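Local coordinates for protein ethanolamine kinase Pv091845 (Plasmodium vivax, PDB 2QG7) that probably phosphorylates ethanolamine, the first of three steps that turn it into phosphatidylethanolamine, at residues Q199-H210 with E386-L395. Numbering follows the deposited sequence.
Sequences QKLIAKNLKLLH and EEYHFIMHYL
A203 and F390 show how a small residue lets two helices pack closely: the axes of 199-210 and 386-395 approach to 7.5 Å, crossing at -42°. The A203 methyl sits over the centre of the F390 ring, CB 3.6 Å from its centroid, while I202 CG2 and L206 CD2 meet the ring's edge; F390 is thus a knob in the hole formed by Q199, I202, A203 and L206. Y394 is a second knob, set among A203, L206, K207 and H210, with K207 CG over one face. With CG anti to the backbone N (chi1 169°), its ring reaches along the other helix to a nearly straight hydrogen bond (162°), OH to H210 ND1 2.6 Å, in the imidazole plane. NE2 of H210 bonds D363, and the two bonds together hold the ring. At the other end the Q199 amide makes two bent bonds, NE2 donating to E386 O (3.2 Å) and OE1 accepting from H389 ND1 (3.1 Å), each donor above the carbonyl plane; NE2 also bonds Y371. The lysine side is looser and nearer solvent: K204 is exposed, K200 CG lies over the H393 face, and a water on K204 NZ links only weakly to H393 ND1. Helix 360-369 touches I202, L206 and Y394. The pair belongs to the helical C-terminal lobe of the kinase-like choline/ethanolamine kinase fold.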
loop_
_atom_site.group_PDB
_atom_site.type_symbol
_atom_site.label_atom_id
_atom_site.label_comp_id
_atom_site.label_asym_id
_atom_site.label_seq_id
_atom_site.Cartn_x
_atom_site.Cartn_y
_atom_site.Cartn_z
ATOM N N GLN D 199 -13.954 21.490 -8.287
ATOM C CA GLN D 199 -15.139 20.756 -7.824
ATOM C C GLN D 199 -16.392 21.283 -8.501
ATOM O O GLN D 199 -17.174 20.526 -9.078
ATOM C CB GLN D 199 -15.321 20.931 -6.316
ATOM C CG GLN D 199 -14.378 20.135 -5.412
ATOM C CD GLN D 199 -14.895 20.171 -3.987
ATOM O OE1 GLN D 199 -15.090 21.249 -3.415
ATOM N NE2 GLN D 199 -15.192 19.006 -3.419
ATOM N N LYS D 200 -16.564 22.609 -8.406
ATOM C CA LYS D 200 -17.595 23.363 -9.133
ATOM C C LYS D 200 -17.698 22.970 -10.615
ATOM O O LYS D 200 -18.762 22.613 -11.083
ATOM C CB LYS D 200 -17.355 24.881 -8.954
ATOM C CG LYS D 200 -18.333 25.802 -9.753
ATOM C CD LYS D 200 -18.095 27.224 -9.410
ATOM C CE LYS D 200 -18.227 28.107 -10.627
ATOM N NZ LYS D 200 -19.662 28.602 -10.884
ATOM N N LEU D 201 -16.581 22.974 -11.323
ATOM C CA LEU D 201 -16.539 22.760 -12.777
ATOM C C LEU D 201 -16.721 21.311 -13.187
ATOM O O LEU D 201 -17.268 21.023 -14.252
ATOM C CB LEU D 201 -15.243 23.303 -13.353
ATOM C CG LEU D 201 -15.067 24.821 -13.305
ATOM C CD1 LEU D 201 -13.675 25.267 -13.817
ATOM C CD2 LEU D 201 -16.152 25.480 -14.144
ATOM N N ILE D 202 -16.262 20.406 -12.323
ATOM C CA ILE D 202 -16.399 18.967 -12.536
ATOM C C ILE D 202 -17.849 18.526 -12.348
ATOM O O ILE D 202 -18.379 17.741 -13.149
ATOM C CB ILE D 202 -15.417 18.155 -11.615
ATOM C CG1 ILE D 202 -13.968 18.466 -12.007
ATOM C CG2 ILE D 202 -15.697 16.658 -11.701
ATOM C CD1 ILE D 202 -12.880 18.110 -10.968
ATOM N N ALA D 203 -18.461 19.023 -11.273
ATOM C CA ALA D 203 -19.856 18.726 -10.894
ATOM C C ALA D 203 -20.843 19.198 -11.954
ATOM O O ALA D 203 -21.760 18.447 -12.343
ATOM C CB ALA D 203 -20.164 19.374 -9.570
ATOM N N LYS D 204 -20.638 20.426 -12.455
ATOM C CA LYS D 204 -21.494 20.984 -13.540
ATOM C C LYS D 204 -21.443 20.162 -14.816
ATOM O O LYS D 204 -22.492 19.922 -15.435
ATOM C CB LYS D 204 -21.119 22.421 -13.879
ATOM C CG LYS D 204 -21.548 23.457 -12.866
ATOM C CD LYS D 204 -21.169 24.805 -13.424
ATOM C CE LYS D 204 -21.149 25.875 -12.347
ATOM N NZ LYS D 204 -22.536 26.137 -11.845
ATOM N N ASN D 205 -20.231 19.742 -15.209
ATOM C CA ASN D 205 -20.037 18.861 -16.379
ATOM C C ASN D 205 -20.578 17.468 -16.159
ATOM O O ASN D 205 -21.077 16.820 -17.075
ATOM C CB ASN D 205 -18.563 18.792 -16.778
ATOM C CG ASN D 205 -18.376 18.337 -18.216
ATOM O OD1 ASN D 205 -19.068 18.792 -19.123
ATOM N ND2 ASN D 205 -17.448 17.432 -18.427
ATOM N N LEU D 206 -20.496 17.013 -14.917
ATOM C CA LEU D 206 -20.998 15.684 -14.535
ATOM C C LEU D 206 -22.517 15.653 -14.566
ATOM O O LEU D 206 -23.094 14.642 -14.926
ATOM C CB LEU D 206 -20.426 15.225 -13.163
ATOM C CG LEU D 206 -20.791 13.791 -12.721
ATOM C CD1 LEU D 206 -20.122 12.731 -13.604
ATOM C CD2 LEU D 206 -20.457 13.555 -11.269
ATOM N N LYS D 207 -23.164 16.764 -14.188
ATOM C CA LYS D 207 -24.623 16.883 -14.322
ATOM C C LYS D 207 -25.068 16.865 -15.789
ATOM O O LYS D 207 -26.028 16.153 -16.135
ATOM C CB LYS D 207 -25.137 18.149 -13.644
ATOM C CG LYS D 207 -26.296 17.862 -12.700
ATOM C CD LYS D 207 -27.542 17.502 -13.493
ATOM C CE LYS D 207 -28.547 16.784 -12.645
ATOM N NZ LYS D 207 -29.079 17.775 -11.662
ATOM N N LEU D 208 -24.368 17.642 -16.637
ATOM C CA LEU D 208 -24.554 17.556 -18.080
ATOM C C LEU D 208 -24.514 16.123 -18.630
ATOM O O LEU D 208 -25.322 15.764 -19.470
ATOM C CB LEU D 208 -23.514 18.414 -18.804
ATOM C CG LEU D 208 -23.611 19.942 -18.644
ATOM C CD1 LEU D 208 -22.350 20.695 -19.194
ATOM C CD2 LEU D 208 -24.877 20.445 -19.334
ATOM N N LEU D 209 -23.550 15.313 -18.176
ATOM C CA LEU D 209 -23.497 13.910 -18.511
ATOM C C LEU D 209 -24.699 13.168 -17.943
ATOM O O LEU D 209 -25.335 12.355 -18.616
ATOM C CB LEU D 209 -22.159 13.306 -18.025
ATOM C CG LEU D 209 -21.963 11.790 -17.879
ATOM C CD1 LEU D 209 -21.942 11.125 -19.222
ATOM C CD2 LEU D 209 -20.699 11.486 -17.115
ATOM N N HIS D 210 -25.019 13.453 -16.690
ATOM C CA HIS D 210 -26.110 12.749 -16.031
ATOM C C HIS D 210 -27.514 13.127 -16.545
ATOM O O HIS D 210 -28.479 12.396 -16.313
ATOM C CB HIS D 210 -25.971 12.866 -14.507
ATOM C CG HIS D 210 -24.824 12.065 -13.953
ATOM N ND1 HIS D 210 -24.478 12.067 -12.608
ATOM C CD2 HIS D 210 -23.940 11.244 -14.574
ATOM C CE1 HIS D 210 -23.433 11.278 -12.429
ATOM N NE2 HIS D 210 -23.087 10.771 -13.605
ATOM N N GLU D 386 -17.074 19.150 2.193
ATOM C CA GLU D 386 -16.550 19.060 0.834
ATOM C C GLU D 386 -17.474 18.295 -0.096
ATOM O O GLU D 386 -17.570 18.623 -1.277
ATOM C CB GLU D 386 -15.180 18.435 0.838
ATOM C CG GLU D 386 -14.124 19.266 1.471
ATOM C CD GLU D 386 -12.782 18.552 1.502
ATOM O OE1 GLU D 386 -12.310 18.035 0.447
ATOM O OE2 GLU D 386 -12.189 18.518 2.606
ATOM N N GLU D 387 -18.145 17.275 0.418
ATOM C CA GLU D 387 -19.170 16.599 -0.354
ATOM C C GLU D 387 -20.329 17.560 -0.722
ATOM O O GLU D 387 -20.914 17.495 -1.821
ATOM C CB GLU D 387 -19.717 15.416 0.426
ATOM C CG GLU D 387 -18.728 14.314 0.642
ATOM C CD GLU D 387 -19.316 13.094 1.358
ATOM O OE1 GLU D 387 -20.397 13.209 1.986
ATOM O OE2 GLU D 387 -18.663 12.012 1.319
ATOM N N TYR D 388 -20.659 18.433 0.234
ATOM C CA TYR D 388 -21.698 19.435 0.092
ATOM C C TYR D 388 -21.392 20.450 -1.043
ATOM O O TYR D 388 -22.240 20.699 -1.921
ATOM C CB TYR D 388 -21.861 20.146 1.444
ATOM C CG TYR D 388 -23.056 21.046 1.548
ATOM C CD1 TYR D 388 -24.293 20.542 1.950
ATOM C CD2 TYR D 388 -22.947 22.416 1.237
ATOM C CE1 TYR D 388 -25.395 21.367 2.053
ATOM C CE2 TYR D 388 -24.060 23.254 1.319
ATOM C CZ TYR D 388 -25.277 22.718 1.737
ATOM O OH TYR D 388 -26.371 23.548 1.833
ATOM N N HIS D 389 -20.193 21.032 -1.006
ATOM C CA HIS D 389 -19.787 21.977 -2.008
ATOM C C HIS D 389 -19.878 21.419 -3.434
ATOM O O HIS D 389 -20.230 22.139 -4.338
ATOM C CB HIS D 389 -18.389 22.541 -1.703
ATOM C CG HIS D 389 -17.996 23.693 -2.589
ATOM N ND1 HIS D 389 -17.193 23.543 -3.700
ATOM C CD2 HIS D 389 -18.338 25.008 -2.556
ATOM C CE1 HIS D 389 -17.033 24.715 -4.296
ATOM N NE2 HIS D 389 -17.711 25.623 -3.619
ATOM N N PHE D 390 -19.565 20.145 -3.638
ATOM C CA PHE D 390 -19.607 19.523 -4.972
ATOM C C PHE D 390 -21.046 19.322 -5.445
ATOM O O PHE D 390 -21.407 19.585 -6.607
ATOM C CB PHE D 390 -18.882 18.162 -4.932
ATOM C CG PHE D 390 -18.804 17.440 -6.277
ATOM C CD1 PHE D 390 -17.689 17.587 -7.107
ATOM C CD2 PHE D 390 -19.816 16.564 -6.687
ATOM C CE1 PHE D 390 -17.598 16.892 -8.307
ATOM C CE2 PHE D 390 -19.728 15.881 -7.913
ATOM C CZ PHE D 390 -18.630 16.039 -8.718
ATOM N N ILE D 391 -21.843 18.810 -4.518
ATOM C CA ILE D 391 -23.211 18.399 -4.790
ATOM C C ILE D 391 -24.106 19.623 -5.021
ATOM O O ILE D 391 -25.046 19.564 -5.801
ATOM C CB ILE D 391 -23.731 17.460 -3.685
ATOM C CG1 ILE D 391 -23.005 16.099 -3.825
ATOM C CG2 ILE D 391 -25.254 17.292 -3.773
ATOM C CD1 ILE D 391 -23.223 15.104 -2.724
ATOM N N MET D 392 -23.799 20.722 -4.345
ATOM C CA MET D 392 -24.480 21.978 -4.591
ATOM C C MET D 392 -24.346 22.388 -6.071
ATOM O O MET D 392 -25.351 22.741 -6.716
ATOM C CB MET D 392 -23.931 23.081 -3.672
ATOM C CG MET D 392 -24.441 24.498 -4.025
ATOM S SD MET D 392 -23.416 25.734 -3.212
ATOM C CE MET D 392 -24.301 25.801 -1.619
ATOM N N HIS D 393 -23.119 22.347 -6.594
ATOM C CA HIS D 393 -22.883 22.705 -7.988
ATOM C C HIS D 393 -23.222 21.580 -8.952
ATOM O O HIS D 393 -23.310 21.786 -10.159
ATOM C CB HIS D 393 -21.468 23.216 -8.211
ATOM C CG HIS D 393 -21.153 24.463 -7.455
ATOM N ND1 HIS D 393 -21.637 25.701 -7.831
ATOM C CD2 HIS D 393 -20.402 24.671 -6.346
ATOM C CE1 HIS D 393 -21.179 26.618 -6.993
ATOM N NE2 HIS D 393 -20.429 26.021 -6.082
ATOM N N TYR D 394 -23.434 20.390 -8.407
ATOM C CA TYR D 394 -23.889 19.262 -9.219
ATOM C C TYR D 394 -25.376 19.435 -9.483
ATOM O O TYR D 394 -25.825 19.364 -10.611
ATOM C CB TYR D 394 -23.579 17.894 -8.549
ATOM C CG TYR D 394 -24.249 16.698 -9.202
ATOM C CD1 TYR D 394 -23.742 16.139 -10.382
ATOM C CD2 TYR D 394 -25.399 16.143 -8.666
ATOM C CE1 TYR D 394 -24.358 15.033 -10.983
ATOM C CE2 TYR D 394 -26.058 15.093 -9.286
ATOM C CZ TYR D 394 -25.510 14.522 -10.437
ATOM O OH TYR D 394 -26.114 13.427 -11.028
ATOM N N LEU D 395 -26.147 19.623 -8.422
ATOM C CA LEU D 395 -27.581 19.745 -8.544
ATOM C C LEU D 395 -28.015 21.118 -9.108
ATOM O O LEU D 395 -29.040 21.200 -9.750
ATOM C CB LEU D 395 -28.240 19.486 -7.196
ATOM C CG LEU D 395 -28.264 18.049 -6.714
ATOM C CD1 LEU D 395 -28.695 18.038 -5.300
ATOM C CD2 LEU D 395 -29.157 17.134 -7.571
HETATM O O HOH W 1 -24.362 25.655 -9.759
#